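Local coordinates for hypothetical protein PA4535 (Pseudomonas aeruginosa, PDB 1Y0K) that is of unknown function but belongs to a family of putative endonucleases in the PD-(D/E)XK clan, and so may cleave nucleic acid, at residues F70-E75 / A143-K148; I109-L114 / T156-P161; P152-P157 / P177-V182; G168-S173 / G188-L193. All coordinates share one frame; numbering follows the deposited sequence.

Contact 1. Residues F70-E75 / A143-K148; sequences FFVLDE and AFVNLK
Phe70 turns a face of its ring to the neighbouring strand: with CG in the crowded position between backbone N and carbonyl carbon (chi1 67°), the ring swings across so that Ala143 CB lies over it, 3.8 Å from the centroid and displaced toward the rim near CZ. The small methyl of Ala143 lets the ring lie close over the strand in this CH-pi contact. Val72 lies on the same side of the sheet as Phe70, its CB 4.1 Å from Val145 CG2. On the opposite side of the sheet Phe71 and Phe144 cross obliquely, Phe71 CD2 lying 3.8 Å from Phe144 CB. Between them the parallel strands are joined by Phe144 N to Phe70 O, Val72 N to Phe144 O and Asn146 N to Val72 O, the second almost straight at 177°. Where the strands give way to loop, Asp74 replaces a backbone acceptor: its OD1 takes Lys148 N through the syn lone pair at 2.8 Å. A water, donating to Asp74 OD1 and Asn146 O, bridges the same gap. Asp74 OD2 also accepts from Arg149 N, and Asn146 ND2 is held by Ala14 O. In this central pair of the mixed sheet, Phe70 leans on helix 119-132, whereas Phe71 and Phe144 pack against helices 3-23 and 26-40.

Contact 2. Residues I109-L114 / T156-P161; sequences IAAAEL and TPFPPP
A loop packs here against the first turn of a short helix: residues 156-161, leading from strand 150-153 to helix 162-166, lie along the place where strand 107-110 passes into helix 111-116. The main side-chain meeting is a nearly centred CH-pi contact. Ala111 CB sits over the centre of the Phe158 ring, 3.5 Å from the centroid and only 3° off the ring normal, so that all six ring carbons are almost equally far from the methyl. Phe158 has CG beside its own backbone N and anti to the carbonyl carbon (chi1 -77°), which turns one ring face toward Ala111; alanine is small enough to let the backbones come this close. Leu114 CD2 reaches the same ring near CZ, at 4.3 Å. Ala110 holds the N-cap position, and its O accepts from Leu114 N. The next amide, Ala111 N, is one that a helix start leaves without a helical acceptor, and Thr156 OG1 supplies one from the loop at 2.9 Å and 165°. That hydroxyl also donates to Asp153 O, so it is gripped on two sides. Ala112 N is met instead by a water, which passes a hydrogen bond on to Pro157 O. Farther along, Pro159 lays its CG 3.7 Å from Ala112 CB, a rigid apolar ring against a methyl, while Pro159 O is bonded by Gln115 NE2.

Contact 3. Residues P152-P157 / P177-V182; sequences PDFNTP and PTFARV
Phe154 presents the edge of its ring to the face of Phe179 in an offset edge-to-face pair, the centroids 5.9 Å apart and the planes at 65°. Two different first torsions bring the rings together. Phe154 CG stands anti to its carbonyl carbon (chi1 -65°), so the ring extends from its turn toward strand 179-185, while Phe179 CG takes the crowded position between backbone N and carbonyl carbon (chi1 83°). Phe154 CE2 thereby lies beside the root of the other side chain, 3.7 Å from Phe179 CB. Pro152 completes the apolar group from the same side of the contact: its CB covers a face of the Phe154 ring near the rim, and its CG crosses obliquely to Phe179 CE2 at 4.1 Å. A rigid, apolar proline suits this place, touching both aromatic rings. Phe154 owes its position to a type I beta turn from Asp153 to Thr156, in the loop that leads on from strand 150-153 of the small parallel sheet. Asp153 fixes the turn twice over. Its OD1 accepts from Asn155 N, making an Asx turn, though the amide comes from above the carboxylate plane; its backbone O receives Thr156 N. Thr178, at the approach to strand 179-185, turns OG1 into the crowded position as well. That oxygen lies in the plane of the Phe154 ring at its edge, 3.7 Å from CZ, and meets Pro152 CD tip to tip. Within the main mixed sheet, Phe179 also packs on Met174 of the neighbouring strand 171-175.

Contact 4. Residues G168-S173 / G188-L193; sequences GWRSLS and GAPEFL
The start of strand 171-175, in the main mixed sheet, meets the N-terminal end of the short helix 191-194, which follows the next strand, 179-185. Side-chain packing carries the contact, with no hydrogen bond between the two segments. Arg170 reaches across with a long chain: CG stands anti to the backbone N (chi1 -173°), the chain runs extended through chi2 and then bends at chi3 (68°), so that its aliphatic part lies along Ala189 and the guanidinium comes over Pro190. Pro190 CD lies over one face of that planar group, 3.7 Å from Arg170 NH2, and the two side chains cross at about a right angle. Arg170 CG is 4.0 Å from Ala189 CB, a methyl short enough to let the arginine pass. The polar partners of the guanidinium lie outside the two segments: Arg170 NH2 forms a salt bridge with Asp140 OD2 and a hydrogen bond to Gly64 O. Pro190 is the N-cap residue of the helix, a place where proline costs no helical amide bond. Three residues on, Leu193 points back at the sheet and divides its two methyls between alternate strand residues. CD1 touches Ser171 OG at 3.4 Å, and CD2 lies 3.8 Å from Ser173 OG. Serine is small enough at both positions for the leucine to settle against the strand. Ser171 OG, in the crowded position (chi1 72°), is a buried hydroxyl satisfied by Asp140 OD1, so one carboxylate fixes both it and the arginine. Phe37 of helix 26-40 packs on Ser173 and Leu193 alike.

Contacts 1, 3 and 4 all reach the main mixed sheet. Ala143 N of contact 1 probably bonds to Ser173 O of contact 4 (2.9 Å), joining neighbouring strands although the contact centres are about 21 Å apart. Contacts 2 and 3, with centres about 8 Å apart, share Thr156 and Pro157, and the probable bond from Asp153 N to Ile109 O (2.7 Å) ties their strands in the small parallel sheet. Leu114 touches both sheets: its CD2 lies 3.8 Å from Pro152 CG in the small one and 3.6 Å from Phe179 CZ in the main one, and its CD1 3.8 Å from Val145 CG1 of contact 1. Val182 CG1 of contact 3 rests 3.7 Å from Leu193 O of contact 4. No active site is established for this putative endonuclease.

Contact 1. Residues F70-E75 / A143-K148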
loop_
_atom_site.group_PDB
_atom_site.type_symbol
_atom_site.label_atom_id
_atom_site.label_comp_id
_atom_site.label_asym_id
_atom_site.label_seq_id
_atom_site.Cartn_x
_atom_site.Cartn_y
_atom_site.Cartn_z
ATOM N N PHE A 70 0.294 6.726 -0.517
ATOM C CA PHE A 70 -0.381 7.155 -1.740
ATOM C C PHE A 70 -1.471 6.173 -2.152
ATOM O O PHE A 70 -1.487 5.032 -1.698
ATOM C CB PHE A 70 0.620 7.435 -2.867
ATOM C CG PHE A 70 1.346 6.218 -3.379
ATOM C CD1 PHE A 70 1.005 5.664 -4.616
ATOM C CD2 PHE A 70 2.399 5.650 -2.650
ATOM C CE1 PHE A 70 1.700 4.554 -5.124
ATOM C CE2 PHE A 70 3.094 4.522 -3.140
ATOM C CZ PHE A 70 2.740 3.973 -4.373
ATOM N N PHE A 71 -2.392 6.647 -2.988
ATOM C CA PHE A 71 -3.575 5.876 -3.363
ATOM C C PHE A 71 -3.551 5.521 -4.832
ATOM O O PHE A 71 -3.272 6.378 -5.692
ATOM C CB PHE A 71 -4.847 6.640 -2.993
ATOM C CG PHE A 71 -4.973 6.890 -1.519
ATOM C CD1 PHE A 71 -4.318 7.972 -0.921
ATOM C CD2 PHE A 71 -5.728 6.033 -0.720
ATOM C CE1 PHE A 71 -4.406 8.189 0.463
ATOM C CE2 PHE A 71 -5.830 6.247 0.657
ATOM C CZ PHE A 71 -5.166 7.332 1.241
ATOM N N VAL A 72 -3.807 4.243 -5.098
ATOM C CA VAL A 72 -3.840 3.680 -6.449
ATOM C C VAL A 72 -5.266 3.193 -6.675
ATOM O O VAL A 72 -5.640 2.103 -6.243
ATOM C CB VAL A 72 -2.821 2.529 -6.611
ATOM C CG1 VAL A 72 -2.845 1.968 -8.048
ATOM C CG2 VAL A 72 -1.408 3.007 -6.255
ATOM N N LEU A 73 -6.061 4.040 -7.320
ATOM C CA LEU A 73 -7.479 3.764 -7.539
ATOM C C LEU A 73 -7.795 3.737 -9.035
ATOM O O LEU A 73 -6.905 3.928 -9.868
ATOM C CB LEU A 73 -8.343 4.810 -6.814
ATOM C CG LEU A 73 -7.998 5.126 -5.353
ATOM C CD1 LEU A 73 -8.786 6.337 -4.852
ATOM C CD2 LEU A 73 -8.267 3.921 -4.478
ATOM N N ASP A 74 -9.050 3.471 -9.373
ATOM C CA ASP A 74 -9.479 3.516 -10.771
ATOM C C ASP A 74 -10.822 4.223 -10.957
ATOM O O ASP A 74 -11.356 4.265 -12.075
ATOM C CB ASP A 74 -9.478 2.112 -11.414
ATOM C CG ASP A 74 -10.475 1.137 -10.775
ATOM O OD1 ASP A 74 -11.236 1.496 -9.851
ATOM O OD2 ASP A 74 -10.497 -0.025 -11.227
ATOM N N GLU A 75 -11.347 4.781 -9.861
ATOM C CA GLU A 75 -12.675 5.413 -9.828
ATOM C C GLU A 75 -13.090 5.746 -8.393
ATOM O O GLU A 75 -12.252 6.089 -7.555
ATOM C CB GLU A 75 -13.717 4.499 -10.487
ATOM C CG GLU A 75 -15.163 4.716 -10.070
ATOM C CD GLU A 75 -15.861 3.398 -9.838
ATOM O OE1 GLU A 75 -15.301 2.575 -9.082
ATOM O OE2 GLU A 75 -16.953 3.172 -10.403
ATOM N N ALA A 143 1.407 2.032 -0.565
ATOM C CA ALA A 143 0.315 2.264 -1.514
ATOM C C ALA A 143 -0.946 1.605 -1.005
ATOM O O ALA A 143 -0.915 0.415 -0.666
ATOM C CB ALA A 143 0.667 1.663 -2.885
ATOM N N PHE A 144 -2.053 2.353 -0.951
ATOM C CA PHE A 144 -3.365 1.725 -0.757
ATOM C C PHE A 144 -3.963 1.492 -2.142
ATOM O O PHE A 144 -4.236 2.443 -2.882
ATOM C CB PHE A 144 -4.300 2.571 0.111
ATOM C CG PHE A 144 -5.631 1.914 0.351
ATOM C CD1 PHE A 144 -5.773 0.991 1.385
ATOM C CD2 PHE A 144 -6.724 2.193 -0.465
ATOM C CE1 PHE A 144 -6.995 0.352 1.612
ATOM C CE2 PHE A 144 -7.958 1.556 -0.240
ATOM C CZ PHE A 144 -8.082 0.634 0.796
ATOM N N VAL A 145 -4.095 0.220 -2.494
ATOM C CA VAL A 145 -4.494 -0.196 -3.825
ATOM C C VAL A 145 -5.927 -0.752 -3.796
ATOM O O VAL A 145 -6.219 -1.740 -3.109
ATOM C CB VAL A 145 -3.506 -1.245 -4.413
ATOM C CG1 VAL A 145 -3.860 -1.550 -5.878
ATOM C CG2 VAL A 145 -2.073 -0.745 -4.324
ATOM N N ASN A 146 -6.809 -0.119 -4.564
ATOM C CA ASN A 146 -8.220 -0.484 -4.572
ATOM C C ASN A 146 -8.843 -0.189 -5.932
ATOM O O ASN A 146 -9.114 0.955 -6.264
ATOM C CB ASN A 146 -8.977 0.244 -3.456
ATOM C CG ASN A 146 -10.413 -0.224 -3.335
ATOM O OD1 ASN A 146 -10.685 -1.429 -3.327
ATOM N ND2 ASN A 146 -11.340 0.723 -3.261
ATOM N N LEU A 147 -9.058 -1.246 -6.705
ATOM C CA LEU A 147 -9.534 -1.121 -8.080
ATOM C C LEU A 147 -10.909 -1.746 -8.167
ATOM O O LEU A 147 -11.074 -2.904 -7.801
ATOM C CB LEU A 147 -8.579 -1.836 -9.044
ATOM C CG LEU A 147 -7.080 -1.493 -8.953
ATOM C CD1 LEU A 147 -6.251 -2.411 -9.843
ATOM C CD2 LEU A 147 -6.811 -0.028 -9.294
ATOM N N LYS A 148 -11.899 -0.991 -8.637
ATOM C CA LYS A 148 -13.233 -1.560 -8.810
ATOM C C LYS A 148 -13.266 -2.504 -10.024
ATOM O O LYS A 148 -14.035 -3.469 -10.042
ATOM C CB LYS A 148 -14.299 -0.461 -8.920
ATOM C CG LYS A 148 -15.735 -0.995 -8.895
ATOM C CD LYS A 148 -16.788 0.108 -8.878
ATOM C CE LYS A 148 -18.196 -0.441 -9.101
ATOM N NZ LYS A 148 -18.385 -1.161 -10.400
HETATM O O HOH W 1 -11.146 2.409 -7.250
#

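Contact 2. Residues I109-L114 / T156-P161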
loop_
_atom_site.group_PDB
_atom_site.type_symbol
_atom_site.label_atom_id
_atom_site.label_comp_id
_atom_site.label_asym_id
_atom_site.label_seq_id
_atom_site.Cartn_x
_atom_site.Cartn_y
_atom_site.Cartn_z
ATOM N N ILE A 109 -6.189 -9.560 -12.431
ATOM C CA ILE A 109 -4.981 -8.930 -12.943
ATOM C C ILE A 109 -3.753 -9.612 -12.336
ATOM O O ILE A 109 -3.698 -9.799 -11.125
ATOM C CB ILE A 109 -5.027 -7.383 -12.641
ATOM C CG1 ILE A 109 -3.842 -6.642 -13.233
ATOM C CG2 ILE A 109 -5.184 -7.099 -11.157
ATOM C CD1 ILE A 109 -3.953 -5.114 -13.083
ATOM N N ALA A 110 -2.780 -9.983 -13.174
ATOM C CA ALA A 110 -1.545 -10.601 -12.700
ATOM C C ALA A 110 -0.813 -9.680 -11.727
ATOM O O ALA A 110 -0.927 -8.453 -11.804
ATOM C CB ALA A 110 -0.633 -10.973 -13.871
ATOM N N ALA A 111 -0.068 -10.279 -10.807
ATOM C CA ALA A 111 0.666 -9.519 -9.802
ATOM C C ALA A 111 1.595 -8.499 -10.445
ATOM O O ALA A 111 1.750 -7.391 -9.935
ATOM C CB ALA A 111 1.440 -10.453 -8.884
ATOM N N ALA A 112 2.213 -8.880 -11.563
ATOM C CA ALA A 112 3.112 -7.998 -12.296
ATOM C C ALA A 112 2.388 -6.737 -12.756
ATOM O O ALA A 112 2.892 -5.624 -12.586
ATOM C CB ALA A 112 3.723 -8.746 -13.495
ATOM N N GLU A 113 1.202 -6.919 -13.332
ATOM C CA GLU A 113 0.405 -5.797 -13.830
ATOM C C GLU A 113 -0.133 -4.950 -12.673
ATOM O O GLU A 113 -0.177 -3.723 -12.775
ATOM C CB GLU A 113 -0.737 -6.289 -14.727
ATOM C CG GLU A 113 -0.356 -6.618 -16.179
ATOM C CD GLU A 113 0.530 -7.845 -16.335
ATOM O OE1 GLU A 113 0.515 -8.735 -15.455
ATOM O OE2 GLU A 113 1.254 -7.923 -17.351
ATOM N N LEU A 114 -0.515 -5.604 -11.572
ATOM C CA LEU A 114 -0.962 -4.909 -10.359
ATOM C C LEU A 114 0.155 -4.006 -9.819
ATOM O O LEU A 114 -0.046 -2.824 -9.524
ATOM C CB LEU A 114 -1.358 -5.933 -9.294
ATOM C CG LEU A 114 -1.795 -5.407 -7.931
ATOM C CD1 LEU A 114 -3.077 -4.600 -8.070
ATOM C CD2 LEU A 114 -1.983 -6.577 -6.951
ATOM N N THR A 156 -0.422 -15.816 -9.421
ATOM C CA THR A 156 0.696 -15.291 -10.198
ATOM C C THR A 156 1.738 -14.691 -9.245
ATOM O O THR A 156 1.387 -14.112 -8.210
ATOM C CB THR A 156 0.227 -14.248 -11.238
ATOM O OG1 THR A 156 -0.340 -13.109 -10.568
ATOM C CG2 THR A 156 -0.844 -14.855 -12.148
ATOM N N PRO A 157 3.027 -14.864 -9.566
ATOM C CA PRO A 157 4.084 -14.369 -8.687
ATOM C C PRO A 157 4.406 -12.878 -8.878
ATOM O O PRO A 157 4.270 -12.368 -9.978
ATOM C CB PRO A 157 5.289 -15.221 -9.087
ATOM C CG PRO A 157 5.054 -15.598 -10.500
ATOM C CD PRO A 157 3.560 -15.562 -10.751
ATOM N N PHE A 158 4.821 -12.203 -7.806
ATOM C CA PHE A 158 5.295 -10.817 -7.925
ATOM C C PHE A 158 6.719 -10.776 -8.461
ATOM O O PHE A 158 7.623 -11.362 -7.850
ATOM C CB PHE A 158 5.235 -10.103 -6.577
ATOM C CG PHE A 158 3.862 -9.688 -6.184
ATOM C CD1 PHE A 158 2.993 -10.596 -5.574
ATOM C CD2 PHE A 158 3.421 -8.391 -6.436
ATOM C CE1 PHE A 158 1.711 -10.216 -5.206
ATOM C CE2 PHE A 158 2.131 -7.999 -6.066
ATOM C CZ PHE A 158 1.278 -8.907 -5.449
ATOM N N PRO A 159 6.929 -10.088 -9.603
ATOM C CA PRO A 159 8.280 -9.987 -10.134
ATOM C C PRO A 159 9.104 -9.018 -9.285
ATOM O O PRO A 159 8.521 -8.199 -8.557
ATOM C CB PRO A 159 8.055 -9.424 -11.537
ATOM C CG PRO A 159 6.817 -8.631 -11.431
ATOM C CD PRO A 159 5.954 -9.367 -10.446
ATOM N N PRO A 160 10.447 -9.124 -9.343
ATOM C CA PRO A 160 11.286 -8.139 -8.659
ATOM C C PRO A 160 10.868 -6.717 -9.026
ATOM O O PRO A 160 10.653 -6.435 -10.203
ATOM C CB PRO A 160 12.690 -8.432 -9.207
ATOM C CG PRO A 160 12.661 -9.884 -9.542
ATOM C CD PRO A 160 11.253 -10.151 -10.031
ATOM N N PRO A 161 10.716 -5.835 -8.019
ATOM C CA PRO A 161 10.317 -4.451 -8.246
ATOM C C PRO A 161 11.495 -3.554 -8.633
ATOM O O PRO A 161 11.799 -2.579 -7.935
ATOM C CB PRO A 161 9.739 -4.035 -6.889
ATOM C CG PRO A 161 10.526 -4.810 -5.908
ATOM C CD PRO A 161 10.873 -6.127 -6.583
HETATM O O HOH W 2 2.638 -11.772 -12.219
#

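Contact 3. Residues P152-P157 / P177-V182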
loop_
_atom_site.group_PDB
_atom_site.type_symbol
_atom_site.label_atom_id
_atom_site.label_comp_id
_atom_site.label_asym_id
_atom_site.label_seq_id
_atom_site.Cartn_x
_atom_site.Cartn_y
_atom_site.Cartn_z
ATOM N N PRO A 152 -6.765 -8.914 -7.817
ATOM C CA PRO A 152 -5.463 -9.553 -8.097
ATOM C C PRO A 152 -5.594 -11.033 -8.403
ATOM O O PRO A 152 -6.456 -11.715 -7.838
ATOM C CB PRO A 152 -4.691 -9.362 -6.790
ATOM C CG PRO A 152 -5.362 -8.189 -6.126
ATOM C CD PRO A 152 -6.815 -8.370 -6.449
ATOM N N ASP A 153 -4.755 -11.521 -9.305
ATOM C CA ASP A 153 -4.645 -12.949 -9.524
ATOM C C ASP A 153 -3.557 -13.458 -8.585
ATOM O O ASP A 153 -2.366 -13.310 -8.859
ATOM C CB ASP A 153 -4.304 -13.259 -10.975
ATOM C CG ASP A 153 -4.349 -14.740 -11.276
ATOM O OD1 ASP A 153 -4.272 -15.558 -10.319
ATOM O OD2 ASP A 153 -4.436 -15.089 -12.482
ATOM N N PHE A 154 -3.978 -14.030 -7.463
ATOM C CA PHE A 154 -3.045 -14.465 -6.438
ATOM C C PHE A 154 -2.273 -15.740 -6.812
ATOM O O PHE A 154 -1.360 -16.167 -6.091
ATOM C CB PHE A 154 -3.778 -14.594 -5.087
ATOM C CG PHE A 154 -4.295 -13.273 -4.554
ATOM C CD1 PHE A 154 -5.668 -13.023 -4.470
ATOM C CD2 PHE A 154 -3.408 -12.278 -4.159
ATOM C CE1 PHE A 154 -6.146 -11.807 -3.976
ATOM C CE2 PHE A 154 -3.867 -11.057 -3.679
ATOM C CZ PHE A 154 -5.239 -10.817 -3.586
ATOM N N ASN A 155 -2.616 -16.327 -7.955
ATOM C CA ASN A 155 -1.883 -17.487 -8.462
ATOM C C ASN A 155 -0.651 -17.119 -9.272
ATOM O O ASN A 155 0.071 -18.005 -9.745
ATOM C CB ASN A 155 -2.806 -18.384 -9.284
ATOM C CG ASN A 155 -3.927 -18.968 -8.453
ATOM O OD1 ASN A 155 -3.781 -19.169 -7.245
ATOM N ND2 ASN A 155 -5.060 -19.220 -9.087
ATOM N N THR A 156 -0.422 -15.816 -9.421
ATOM C CA THR A 156 0.696 -15.291 -10.198
ATOM C C THR A 156 1.738 -14.691 -9.245
ATOM O O THR A 156 1.387 -14.112 -8.210
ATOM C CB THR A 156 0.227 -14.248 -11.238
ATOM O OG1 THR A 156 -0.340 -13.109 -10.568
ATOM C CG2 THR A 156 -0.844 -14.855 -12.148
ATOM N N PRO A 157 3.027 -14.864 -9.566
ATOM C CA PRO A 157 4.084 -14.369 -8.687
ATOM C C PRO A 157 4.406 -12.878 -8.878
ATOM O O PRO A 157 4.270 -12.368 -9.978
ATOM C CB PRO A 157 5.289 -15.221 -9.087
ATOM C CG PRO A 157 5.054 -15.598 -10.500
ATOM C CD PRO A 157 3.560 -15.562 -10.751
ATOM N N PRO A 177 -8.098 -3.828 0.220
ATOM C CA PRO A 177 -9.086 -4.649 0.911
ATOM C C PRO A 177 -8.795 -6.153 0.812
ATOM O O PRO A 177 -9.166 -6.911 1.716
ATOM C CB PRO A 177 -10.407 -4.269 0.221
ATOM C CG PRO A 177 -10.135 -2.885 -0.380
ATOM C CD PRO A 177 -8.695 -2.966 -0.813
ATOM N N THR A 178 -8.106 -6.587 -0.241
ATOM C CA THR A 178 -7.896 -8.030 -0.441
ATOM C C THR A 178 -6.550 -8.581 0.027
ATOM O O THR A 178 -6.408 -9.792 0.167
ATOM C CB THR A 178 -8.078 -8.448 -1.911
ATOM O OG1 THR A 178 -7.111 -7.767 -2.722
ATOM C CG2 THR A 178 -9.490 -8.090 -2.398
ATOM N N PHE A 179 -5.562 -7.715 0.249
ATOM C CA PHE A 179 -4.209 -8.218 0.525
ATOM C C PHE A 179 -3.274 -7.136 1.040
ATOM O O PHE A 179 -3.585 -5.952 0.962
ATOM C CB PHE A 179 -3.604 -8.842 -0.740
ATOM C CG PHE A 179 -2.983 -7.836 -1.673
ATOM C CD1 PHE A 179 -1.597 -7.687 -1.724
ATOM C CD2 PHE A 179 -3.780 -7.022 -2.469
ATOM C CE1 PHE A 179 -1.011 -6.754 -2.574
ATOM C CE2 PHE A 179 -3.200 -6.073 -3.334
ATOM C CZ PHE A 179 -1.815 -5.941 -3.380
ATOM N N ALA A 180 -2.130 -7.568 1.568
ATOM C CA ALA A 180 -1.007 -6.674 1.867
ATOM C C ALA A 180 0.287 -7.387 1.496
ATOM O O ALA A 180 0.377 -8.622 1.553
ATOM C CB ALA A 180 -1.008 -6.288 3.323
ATOM N N ARG A 181 1.282 -6.615 1.077
ATOM C CA ARG A 181 2.581 -7.180 0.763
ATOM C C ARG A 181 3.658 -6.119 0.916
ATOM O O ARG A 181 3.494 -4.988 0.454
ATOM C CB ARG A 181 2.601 -7.731 -0.668
ATOM C CG ARG A 181 3.952 -8.317 -1.080
ATOM C CD ARG A 181 3.912 -8.830 -2.523
ATOM N NE ARG A 181 5.228 -9.301 -2.953
ATOM C CZ ARG A 181 5.661 -10.556 -2.825
ATOM N NH1 ARG A 181 4.878 -11.502 -2.315
ATOM N NH2 ARG A 181 6.883 -10.875 -3.231
ATOM N N VAL A 182 4.750 -6.495 1.570
ATOM C CA VAL A 182 5.965 -5.680 1.550
ATOM C C VAL A 182 6.732 -6.085 0.282
ATOM O O VAL A 182 7.160 -7.246 0.152
ATOM C CB VAL A 182 6.827 -5.929 2.821
ATOM C CG1 VAL A 182 8.132 -5.122 2.757
ATOM C CG2 VAL A 182 6.031 -5.579 4.086
#

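Contact 4. Residues G168-S173 / G188-L193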
loop_
_atom_site.group_PDB
_atom_site.type_symbol
_atom_site.label_atom_id
_atom_site.label_comp_id
_atom_site.label_asym_id
_atom_site.label_seq_id
_atom_site.Cartn_x
_atom_site.Cartn_y
_atom_site.Cartn_z
ATOM N N GLY A 168 15.091 4.568 -5.334
ATOM C CA GLY A 168 15.853 4.838 -4.111
ATOM C C GLY A 168 15.111 4.829 -2.787
ATOM O O GLY A 168 15.711 5.117 -1.747
ATOM N N TRP A 169 13.819 4.494 -2.800
ATOM C CA TRP A 169 13.039 4.384 -1.551
ATOM C C TRP A 169 13.649 3.382 -0.575
ATOM O O TRP A 169 14.260 2.398 -0.987
ATOM C CB TRP A 169 11.591 3.933 -1.836
ATOM C CG TRP A 169 10.977 4.550 -3.036
ATOM C CD1 TRP A 169 10.598 3.910 -4.193
ATOM C CD2 TRP A 169 10.680 5.937 -3.229
ATOM N NE1 TRP A 169 10.062 4.821 -5.079
ATOM C CE2 TRP A 169 10.115 6.069 -4.521
ATOM C CE3 TRP A 169 10.840 7.086 -2.440
ATOM C CZ2 TRP A 169 9.702 7.298 -5.030
ATOM C CZ3 TRP A 169 10.433 8.301 -2.951
ATOM C CH2 TRP A 169 9.870 8.399 -4.237
ATOM N N ARG A 170 13.445 3.608 0.725
ATOM C CA ARG A 170 13.914 2.651 1.726
ATOM C C ARG A 170 13.129 1.332 1.681
ATOM O O ARG A 170 13.684 0.248 1.884
ATOM C CB ARG A 170 13.818 3.244 3.127
ATOM C CG ARG A 170 14.469 2.323 4.162
ATOM C CD ARG A 170 14.723 3.027 5.461
ATOM N NE ARG A 170 13.490 3.371 6.163
ATOM C CZ ARG A 170 13.477 4.050 7.303
ATOM N NH1 ARG A 170 14.629 4.451 7.837
ATOM N NH2 ARG A 170 12.330 4.341 7.901
ATOM N N SER A 171 11.834 1.447 1.411
ATOM C CA SER A 171 10.941 0.293 1.337
ATOM C C SER A 171 9.698 0.673 0.539
ATOM O O SER A 171 9.415 1.857 0.327
ATOM C CB SER A 171 10.554 -0.193 2.747
ATOM O OG SER A 171 9.649 0.701 3.387
ATOM N N LEU A 172 8.981 -0.346 0.072
ATOM C CA LEU A 172 7.738 -0.130 -0.657
ATOM C C LEU A 172 6.834 -1.276 -0.288
ATOM O O LEU A 172 7.236 -2.436 -0.372
ATOM C CB LEU A 172 7.976 -0.118 -2.164
ATOM C CG LEU A 172 6.741 -0.072 -3.084
ATOM C CD1 LEU A 172 5.890 1.185 -2.849
ATOM C CD2 LEU A 172 7.172 -0.154 -4.529
ATOM N N SER A 173 5.620 -0.927 0.112
ATOM C CA SER A 173 4.608 -1.894 0.505
ATOM C C SER A 173 3.279 -1.515 -0.125
ATOM O O SER A 173 3.059 -0.349 -0.470
ATOM C CB SER A 173 4.466 -1.938 2.026
ATOM O OG SER A 173 5.704 -2.213 2.659
ATOM N N GLY A 188 18.152 -0.896 6.455
ATOM C CA GLY A 188 17.815 0.176 7.398
ATOM C C GLY A 188 16.342 0.343 7.739
ATOM O O GLY A 188 15.997 1.084 8.660
ATOM N N ALA A 189 15.474 -0.346 7.001
ATOM C CA ALA A 189 14.029 -0.276 7.220
ATOM C C ALA A 189 13.656 -0.913 8.557
ATOM O O ALA A 189 14.359 -1.814 9.024
ATOM C CB ALA A 189 13.283 -0.959 6.071
ATOM N N PRO A 190 12.576 -0.422 9.193
ATOM C CA PRO A 190 12.051 -1.050 10.404
ATOM C C PRO A 190 11.982 -2.566 10.298
ATOM O O PRO A 190 11.659 -3.110 9.239
ATOM C CB PRO A 190 10.640 -0.476 10.491
ATOM C CG PRO A 190 10.786 0.892 9.949
ATOM C CD PRO A 190 11.798 0.783 8.834
ATOM N N GLU A 191 12.280 -3.246 11.398
ATOM C CA GLU A 191 12.332 -4.700 11.383
ATOM C C GLU A 191 11.005 -5.350 10.974
ATOM O O GLU A 191 11.014 -6.389 10.305
ATOM C CB GLU A 191 12.815 -5.218 12.736
ATOM C CG GLU A 191 13.015 -6.712 12.799
ATOM C CD GLU A 191 12.942 -7.221 14.218
ATOM O OE1 GLU A 191 12.124 -6.679 14.994
ATOM O OE2 GLU A 191 13.695 -8.157 14.558
ATOM N N PHE A 192 9.874 -4.738 11.341
ATOM C CA PHE A 192 8.568 -5.296 10.984
ATOM C C PHE A 192 8.337 -5.353 9.472
ATOM O O PHE A 192 7.641 -6.235 8.984
ATOM C CB PHE A 192 7.393 -4.634 11.736
ATOM C CG PHE A 192 7.082 -3.219 11.304
ATOM C CD1 PHE A 192 6.236 -2.971 10.218
ATOM C CD2 PHE A 192 7.604 -2.132 12.008
ATOM C CE1 PHE A 192 5.943 -1.658 9.818
ATOM C CE2 PHE A 192 7.307 -0.809 11.622
ATOM C CZ PHE A 192 6.480 -0.575 10.525
ATOM N N LEU A 193 8.943 -4.429 8.734
ATOM C CA LEU A 193 8.916 -4.504 7.275
ATOM C C LEU A 193 9.784 -5.654 6.753
ATOM O O LEU A 193 9.331 -6.477 5.964
ATOM C CB LEU A 193 9.341 -3.165 6.656
ATOM C CG LEU A 193 8.340 -2.027 6.881
ATOM C CD1 LEU A 193 8.903 -0.702 6.377
ATOM C CD2 LEU A 193 6.991 -2.338 6.213
#